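Local coordinates for protein allantoicase (Saccharomyces cerevisiae, PDB 1O59) that hydrolyses allantoate to (S)-ureidoglycolate and urea, a step of allantoin degradation that lets yeast use purines as secondary nitrogen sources, at residues A[139-149]-A[170-180]. Numbering follows the deposited sequence. Where two conformers were deposited one is given.
Sequences IVEDDSRWVEI and TKERFTHIKLK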
loop_
_atom_site.group_PDB
_atom_site.type_symbol
_atom_site.label_atom_id
_atom_site.label_comp_id
_atom_site.label_asym_id
_atom_site.label_seq_id
_atom_site.Cartn_x
_atom_site.Cartn_y
_atom_site.Cartn_z
ATOM N N ILE A 139 -9.742 -6.987 -19.266
ATOM C CA ILE A 139 -10.023 -8.337 -18.759
ATOM C C ILE A 139 -11.500 -8.515 -18.408
ATOM O O ILE A 139 -12.135 -7.599 -17.840
ATOM C CB ILE A 139 -9.130 -8.677 -17.499
ATOM C CG1 ILE A 139 -7.633 -8.782 -17.859
ATOM C CG2 ILE A 139 -9.582 -9.959 -16.823
ATOM C CD1 ILE A 139 -7.296 -9.865 -18.815
ATOM N N VAL A 140 -12.018 -9.701 -18.755
ATOM C CA VAL A 140 -13.404 -10.063 -18.483
ATOM C C VAL A 140 -13.530 -11.067 -17.326
ATOM O O VAL A 140 -12.595 -11.792 -16.979
ATOM C CB VAL A 140 -14.126 -10.611 -19.738
ATOM C CG1 VAL A 140 -14.055 -9.600 -20.860
ATOM C CG2 VAL A 140 -13.552 -11.968 -20.198
ATOM N N GLU A 141 -14.728 -11.091 -16.754
ATOM C CA GLU A 141 -15.041 -11.926 -15.599
ATOM C C GLU A 141 -14.821 -13.436 -15.838
ATOM O O GLU A 141 -14.362 -14.128 -14.938
ATOM C CB GLU A 141 -16.482 -11.653 -15.179
ATOM C CG GLU A 141 -16.871 -12.193 -13.827
ATOM C CD GLU A 141 -17.172 -13.675 -13.820
ATOM O OE1 GLU A 141 -17.707 -14.239 -14.840
ATOM O OE2 GLU A 141 -16.848 -14.261 -12.756
ATOM N N ASP A 142 -15.143 -13.942 -17.028
ATOM C CA ASP A 142 -15.136 -15.392 -17.255
ATOM C C ASP A 142 -13.873 -15.904 -17.956
ATOM O O ASP A 142 -13.878 -16.945 -18.577
ATOM C CB ASP A 142 -16.397 -15.832 -18.001
ATOM C CG ASP A 142 -16.402 -15.401 -19.462
ATOM O OD1 ASP A 142 -15.580 -14.525 -19.829
ATOM O OD2 ASP A 142 -17.205 -15.889 -20.307
ATOM N N ASP A 143 -12.784 -15.167 -17.793
ATOM C CA ASP A 143 -11.463 -15.484 -18.362
ATOM C C ASP A 143 -10.947 -16.773 -17.720
ATOM O O ASP A 143 -11.020 -16.956 -16.501
ATOM C CB ASP A 143 -10.553 -14.296 -18.039
ATOM C CG ASP A 143 -9.212 -14.353 -18.693
ATOM O OD1 ASP A 143 -8.436 -15.308 -18.492
ATOM O OD2 ASP A 143 -8.815 -13.393 -19.369
ATOM N N SER A 144 -10.425 -17.668 -18.533
ATOM C CA SER A 144 -10.050 -18.957 -18.027
ATOM C C SER A 144 -8.891 -18.902 -17.067
ATOM O O SER A 144 -8.609 -19.874 -16.383
ATOM C CB SER A 144 -9.718 -19.879 -19.181
ATOM O OG SER A 144 -8.739 -19.310 -20.029
ATOM N N ARG A 145 -8.213 -17.763 -16.996
ATOM C CA ARG A 145 -7.008 -17.661 -16.174
ATOM C C ARG A 145 -7.284 -17.280 -14.739
ATOM O O ARG A 145 -6.356 -17.244 -13.934
ATOM C CB ARG A 145 -6.027 -16.669 -16.784
ATOM C CG ARG A 145 -5.503 -17.115 -18.138
ATOM C CD ARG A 145 -4.768 -16.046 -18.922
ATOM N NE ARG A 145 -5.629 -14.892 -19.171
ATOM C CZ ARG A 145 -5.192 -13.716 -19.561
ATOM N NH1 ARG A 145 -3.901 -13.512 -19.769
ATOM N NH2 ARG A 145 -6.051 -12.729 -19.741
ATOM N N TRP A 146 -8.542 -16.988 -14.412
ATOM C CA TRP A 146 -8.912 -16.738 -13.018
ATOM C C TRP A 146 -8.676 -17.954 -12.104
ATOM O O TRP A 146 -9.127 -19.068 -12.375
ATOM C CB TRP A 146 -10.361 -16.269 -12.895
ATOM C CG TRP A 146 -10.591 -14.892 -13.400
ATOM C CD1 TRP A 146 -11.367 -14.516 -14.474
ATOM C CD2 TRP A 146 -10.036 -13.685 -12.870
ATOM N NE1 TRP A 146 -11.335 -13.150 -14.619
ATOM C CE2 TRP A 146 -10.528 -12.614 -13.650
ATOM C CE3 TRP A 146 -9.173 -13.393 -11.808
ATOM C CZ2 TRP A 146 -10.174 -11.282 -13.403
ATOM C CZ3 TRP A 146 -8.835 -12.075 -11.561
ATOM C CH2 TRP A 146 -9.329 -11.036 -12.357
ATOM N N VAL A 147 -7.989 -17.685 -11.003
ATOM C CA VAL A 147 -7.601 -18.677 -10.027
ATOM C C VAL A 147 -8.009 -18.179 -8.662
ATOM O O VAL A 147 -7.600 -17.108 -8.259
ATOM C CB VAL A 147 -6.062 -18.861 -10.022
ATOM C CG1 VAL A 147 -5.612 -19.755 -8.890
ATOM C CG2 VAL A 147 -5.604 -19.474 -11.324
ATOM N N GLU A 148 -8.788 -18.968 -7.939
ATOM C CA GLU A 148 -9.147 -18.619 -6.561
ATOM C C GLU A 148 -7.947 -18.633 -5.600
ATOM O O GLU A 148 -7.187 -19.587 -5.510
ATOM C CB GLU A 148 -10.226 -19.560 -6.032
ATOM C CG GLU A 148 -10.752 -19.130 -4.683
ATOM C CD GLU A 148 -11.685 -20.155 -4.084
ATOM O OE1 GLU A 148 -12.900 -19.952 -4.209
ATOM O OE2 GLU A 148 -11.200 -21.139 -3.474
ATOM N N ILE A 149 -7.800 -17.554 -4.861
ATOM C CA ILE A 149 -6.691 -17.434 -3.921
ATOM C C ILE A 149 -7.170 -17.183 -2.485
ATOM O O ILE A 149 -6.430 -17.454 -1.527
ATOM C CB ILE A 149 -5.712 -16.339 -4.383
ATOM C CG1 ILE A 149 -6.417 -15.017 -4.568
ATOM C CG2 ILE A 149 -5.026 -16.749 -5.675
ATOM C CD1 ILE A 149 -5.467 -13.887 -4.607
ATOM N N THR A 170 1.000 -16.784 -1.910
ATOM C CA THR A 170 0.735 -17.337 -3.215
ATOM C C THR A 170 2.029 -17.762 -3.934
ATOM O O THR A 170 3.008 -17.043 -3.937
ATOM C CB THR A 170 -0.041 -16.265 -3.950
ATOM O OG1 THR A 170 -1.413 -16.658 -4.065
ATOM C CG2 THR A 170 0.425 -16.060 -5.311
ATOM N N LYS A 171 2.022 -18.960 -4.509
ATOM C CA LYS A 171 3.189 -19.517 -5.191
ATOM C C LYS A 171 3.402 -18.806 -6.522
ATOM O O LYS A 171 4.521 -18.477 -6.883
ATOM C CB LYS A 171 2.958 -20.996 -5.435
ATOM C CG LYS A 171 4.169 -21.761 -5.921
ATOM C CD LYS A 171 5.075 -22.298 -4.763
ATOM C CE LYS A 171 4.561 -23.624 -4.139
ATOM N NZ LYS A 171 3.333 -23.359 -3.302
ATOM N N GLU A 172 2.304 -18.533 -7.223
ATOM C CA GLU A 172 2.344 -17.925 -8.549
ATOM C C GLU A 172 2.260 -16.405 -8.383
ATOM O O GLU A 172 1.904 -15.910 -7.330
ATOM C CB GLU A 172 1.173 -18.454 -9.408
ATOM C CG GLU A 172 0.842 -19.957 -9.323
ATOM C CD GLU A 172 -0.678 -20.224 -9.234
ATOM O OE1 GLU A 172 -1.239 -20.999 -10.055
ATOM O OE2 GLU A 172 -1.332 -19.645 -8.333
ATOM N N ARG A 173 2.617 -15.640 -9.399
ATOM C CA ARG A 173 2.419 -14.201 -9.311
ATOM C C ARG A 173 1.249 -13.824 -10.168
ATOM O O ARG A 173 0.895 -14.554 -11.084
ATOM C CB ARG A 173 3.672 -13.404 -9.688
ATOM C CG ARG A 173 4.052 -13.390 -11.157
ATOM C CD ARG A 173 5.489 -12.927 -11.356
ATOM N NE ARG A 173 5.988 -12.918 -12.727
ATOM C CZ ARG A 173 6.339 -14.001 -13.407
ATOM N NH1 ARG A 173 6.218 -15.220 -12.874
ATOM N NH2 ARG A 173 6.802 -13.878 -14.648
ATOM N N PHE A 174 0.644 -12.682 -9.842
ATOM C CA PHE A 174 -0.579 -12.200 -10.487
ATOM C C PHE A 174 -0.520 -10.692 -10.753
ATOM O O PHE A 174 0.302 -9.992 -10.164
ATOM C CB PHE A 174 -1.787 -12.516 -9.597
ATOM C CG PHE A 174 -1.944 -13.976 -9.289
ATOM C CD1 PHE A 174 -2.456 -14.834 -10.236
ATOM C CD2 PHE A 174 -1.547 -14.505 -8.071
ATOM C CE1 PHE A 174 -2.595 -16.171 -9.974
ATOM C CE2 PHE A 174 -1.696 -15.864 -7.820
ATOM C CZ PHE A 174 -2.227 -16.675 -8.770
ATOM N N THR A 175 -1.418 -10.229 -11.631
ATOM C CA THR A 175 -1.499 -8.831 -12.096
ATOM C C THR A 175 -2.868 -8.181 -11.887
ATOM O O THR A 175 -2.974 -6.960 -11.901
ATOM C CB THR A 175 -1.246 -8.758 -13.612
ATOM O OG1 THR A 175 -2.224 -9.561 -14.279
ATOM C CG2 THR A 175 0.107 -9.358 -14.046
ATOM N N HIS A 176 -3.906 -9.006 -11.774
ATOM C CA HIS A 176 -5.302 -8.594 -11.681
ATOM C C HIS A 176 -6.011 -9.387 -10.563
ATOM O O HIS A 176 -5.723 -10.552 -10.352
ATOM C CB HIS A 176 -6.035 -8.912 -12.982
ATOM C CG HIS A 176 -5.672 -8.026 -14.130
ATOM N ND1 HIS A 176 -4.479 -8.140 -14.810
ATOM C CD2 HIS A 176 -6.367 -7.039 -14.745
ATOM C CE1 HIS A 176 -4.447 -7.249 -15.782
ATOM N NE2 HIS A 176 -5.582 -6.569 -15.767
ATOM N N ILE A 177 -6.969 -8.742 -9.900
ATOM C CA ILE A 177 -7.735 -9.334 -8.808
ATOM C C ILE A 177 -9.214 -9.272 -9.129
ATOM O O ILE A 177 -9.684 -8.286 -9.685
ATOM C CB ILE A 177 -7.438 -8.550 -7.475
ATOM C CG1 ILE A 177 -5.934 -8.659 -7.115
ATOM C CG2 ILE A 177 -8.358 -9.022 -6.324
ATOM C CD1 ILE A 177 -5.431 -10.053 -7.026
ATOM N N LYS A 178 -9.922 -10.340 -8.772
ATOM C CA LYS A 178 -11.385 -10.399 -8.841
ATOM C C LYS A 178 -11.943 -10.586 -7.441
ATOM O O LYS A 178 -11.642 -11.565 -6.739
ATOM C CB LYS A 178 -11.885 -11.551 -9.732
ATOM C CG LYS A 178 -13.304 -11.330 -10.276
ATOM C CD LYS A 178 -14.059 -12.596 -10.627
ATOM C CE LYS A 178 -13.378 -13.411 -11.676
ATOM N NZ LYS A 178 -14.177 -14.566 -12.119
ATOM N N LEU A 179 -12.773 -9.638 -7.046
ATOM C CA LEU A 179 -13.501 -9.726 -5.795
ATOM C C LEU A 179 -14.905 -10.197 -6.103
ATOM O O LEU A 179 -15.575 -9.646 -6.960
ATOM C CB LEU A 179 -13.515 -8.352 -5.129
ATOM C CG LEU A 179 -14.444 -8.125 -3.938
ATOM C CD1 LEU A 179 -14.007 -8.911 -2.735
ATOM C CD2 LEU A 179 -14.445 -6.615 -3.666
ATOM N N LYS A 180 -15.334 -11.241 -5.412
ATOM C CA LYS A 180 -16.682 -11.772 -5.561
ATOM C C LYS A 180 -17.438 -11.555 -4.247
ATOM O O LYS A 180 -16.938 -11.882 -3.185
ATOM C CB LYS A 180 -16.637 -13.271 -5.872
ATOM C CG LYS A 180 -15.914 -13.701 -7.146
ATOM C CD LYS A 180 -16.325 -15.161 -7.474
ATOM C CE LYS A 180 -15.861 -15.622 -8.867
ATOM N NZ LYS A 180 -16.041 -17.119 -9.101
HETATM O O HOH W 1 -7.472 -5.019 -17.721
HETATM O O HOH W 2 -15.406 -17.278 -11.818
#
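The ammonium group of K178 is gripped twice by E141: NZ lies 2.8 Å from E141 OE2, a salt bridge that meets the carboxylate from above its plane, and donates a second hydrogen bond to the backbone E141 O at 2.9 Å. E128 gives NZ a second carboxylate partner, while the hydroxyl of Y93 bonds E141 OE2 and helps to place it. The K178 chain leaves extended and bends at chi3 (-60°), which lays its end across the indole of W146. There K178 CE stands over one face of W146, 3.4 Å from the centroid of its five-membered ring, a CH-pi contact, and K178 NZ makes a cation-pi contact with the same ring. K178 CB packs against W146 CZ3 at 3.6 Å. W146 NE1 donates in the ring plane to V140 O over 3.0 Å in a nearly straight bond, which probably helps fix the rotation of the indole. With an alanine in place of W146, the aliphatic part of K178 would probably lose its flat support and V140 O its indole donor. I139 CG1 sits over one face of the H176 imidazole in a CH-pi contact, 3.9 Å from the ring centroid. At the other end, V147 and I149 pack against F174, with I149 CG2 4.1 Å from F174 CE2. Both segments lie in the first allantoicase repeat, consistent with the jelly-roll of the galactose-binding-domain clan. Strand 124-130 separates strands 147-154 and 176-182 in a five-stranded antiparallel sheet, and the loop before V147 folds across it, so that W146 also touches I97 and E128.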